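Local structure of D-glycerate 3-kinase (Cryptococcus neoformans var. grubii serotype A, 6CKG) at residues I317-I320 with K321-V325. The protein probably acts as a kinase that transfers phosphate from ATP to the 3-hydroxyl of D-glycerate. Sequence-based numbering, arbitrary orientation.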
loop_
_atom_site.group_PDB
_atom_site.type_symbol
_atom_site.label_atom_id
_atom_site.label_comp_id
_atom_site.label_asym_id
_atom_site.label_seq_id
_atom_site.Cartn_x
_atom_site.Cartn_y
_atom_site.Cartn_z
ATOM N N ILE A 317 2.045 -7.920 -14.521
ATOM C CA ILE A 317 3.450 -8.286 -14.413
ATOM C C ILE A 317 4.220 -7.374 -15.352
ATOM O O ILE A 317 3.919 -7.314 -16.548
ATOM C CB ILE A 317 3.663 -9.768 -14.758
ATOM C CG1 ILE A 317 2.842 -10.631 -13.792
ATOM C CG2 ILE A 317 5.143 -10.124 -14.734
ATOM C CD1 ILE A 317 2.898 -12.108 -14.056
ATOM N N VAL A 318 5.195 -6.639 -14.818
ATOM C CA VAL A 318 5.854 -5.592 -15.591
ATOM C C VAL A 318 7.357 -5.855 -15.667
ATOM O O VAL A 318 7.952 -6.477 -14.777
ATOM C CB VAL A 318 5.566 -4.197 -14.991
ATOM C CG1 VAL A 318 4.071 -3.897 -15.031
ATOM C CG2 VAL A 318 6.081 -4.115 -13.569
ATOM N N ASN A 319 7.973 -5.379 -16.752
ATOM C CA ASN A 319 9.419 -5.465 -16.888
ATOM C C ASN A 319 10.050 -4.211 -16.281
ATOM O O ASN A 319 9.365 -3.371 -15.692
ATOM C CB ASN A 319 9.831 -5.686 -18.350
ATOM C CG ASN A 319 9.394 -4.556 -19.282
ATOM O OD1 ASN A 319 9.049 -3.454 -18.851
ATOM N ND2 ASN A 319 9.419 -4.836 -20.583
ATOM N N ILE A 320 11.370 -4.072 -16.427
ATOM C CA ILE A 320 12.069 -2.979 -15.760
ATOM C C ILE A 320 11.694 -1.634 -16.363
ATOM O O ILE A 320 11.786 -0.604 -15.685
ATOM C CB ILE A 320 13.594 -3.206 -15.791
ATOM C CG1 ILE A 320 14.281 -2.280 -14.780
ATOM C CG2 ILE A 320 14.144 -3.002 -17.199
ATOM C CD1 ILE A 320 15.493 -2.902 -14.093
ATOM N N LYS A 321 11.244 -1.614 -17.615
ATOM C CA LYS A 321 10.727 -0.396 -18.215
ATOM C C LYS A 321 9.268 -0.152 -17.866
ATOM O O LYS A 321 8.628 0.696 -18.494
ATOM C CB LYS A 321 10.904 -0.441 -19.733
ATOM C CG LYS A 321 12.359 -0.467 -20.181
ATOM C CD LYS A 321 12.456 -0.743 -21.670
ATOM C CE LYS A 321 13.165 0.375 -22.400
ATOM N NZ LYS A 321 13.234 0.092 -23.862
ATOM N N ARG A 322 8.739 -0.885 -16.886
ATOM C CA ARG A 322 7.375 -0.735 -16.386
ATOM C C ARG A 322 6.333 -1.078 -17.438
ATOM O O ARG A 322 5.162 -0.728 -17.284
ATOM C CB ARG A 322 7.129 0.676 -15.840
ATOM C CG ARG A 322 8.119 1.089 -14.769
ATOM C CD ARG A 322 7.892 2.530 -14.352
ATOM N NE ARG A 322 8.752 2.926 -13.236
ATOM C CZ ARG A 322 9.975 3.430 -13.376
ATOM N NH1 ARG A 322 10.678 3.768 -12.302
ATOM N NH2 ARG A 322 10.494 3.597 -14.590
ATOM N N GLU A 323 6.737 -1.769 -18.498
ATOM C CA GLU A 323 5.799 -2.207 -19.521
ATOM C C GLU A 323 5.135 -3.506 -19.089
ATOM O O GLU A 323 5.787 -4.402 -18.556
ATOM C CB GLU A 323 6.523 -2.402 -20.850
ATOM C CG GLU A 323 7.207 -1.151 -21.354
ATOM C CD GLU A 323 8.278 -1.440 -22.387
ATOM O OE1 GLU A 323 8.669 -2.620 -22.533
ATOM O OE2 GLU A 323 8.729 -0.480 -23.048
ATOM N N ILE A 324 3.825 -3.601 -19.308
ATOM C CA ILE A 324 3.114 -4.827 -18.974
ATOM C C ILE A 324 3.634 -5.947 -19.866
ATOM O O ILE A 324 3.641 -5.828 -21.095
ATOM C CB ILE A 324 1.600 -4.643 -19.138
ATOM C CG1 ILE A 324 1.091 -3.629 -18.122
ATOM C CG2 ILE A 324 0.868 -5.980 -18.991
ATOM C CD1 ILE A 324 -0.289 -3.129 -18.444
ATOM N N VAL A 325 4.095 -7.031 -19.250
ATOM C CA VAL A 325 4.487 -8.222 -19.995
ATOM C C VAL A 325 3.566 -9.402 -19.736
ATOM O O VAL A 325 3.655 -10.403 -20.461
ATOM C CB VAL A 325 5.954 -8.614 -19.710
ATOM C CG1 VAL A 325 6.897 -7.523 -20.213
ATOM C CG2 VAL A 325 6.164 -8.860 -18.231
#
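With chi1 of N319 at 61°, its CG sits between the backbone N and the carbonyl carbon, and the amide folds over the turn toward E323. N319 then holds E323 twice, once by its main chain and once by its carboxylate. OD1 of N319 accepts the backbone N-H of E323 at 2.9 Å, the donor standing above the carbonyl plane, while ND2 of N319 gives an almost straight bond of 3.0 Å to OE1 of E323, which lies in the amide plane and is approached from its anti side, somewhat out of the carboxylate plane. Amide and carboxylate planes are turned 47° apart. Asparagine suits this place because one short, flat group offers both an acceptor for the main chain and a donor for the glutamate.

The bend itself is a type I beta turn from N319 to R322, closed by R322 N to N319 O at 2.8 Å; it joins strands 313-318 and 324-329 into a beta hairpin at the edge of the mainly parallel sheet. R322, left-handed (phi 65°), takes the bulge position of a type I turn plus G1 beta bulge, the loop of a 3:5 hairpin, and its guanidinium turns away to G57, Q265 and W262. N319 N bonds to E323 O, and V325 N reaches I317 O at 2.7 Å. Between these rungs V318 and I324 form a non-hydrogen-bonded antiparallel pair, their CG1 atoms 4.3 Å apart and both side chains lying against M20 of helix 19-38, a covered face that suits branched apolar residues. On the other face, CG2 of I317 meets CG2 of V325 at 3.9 Å.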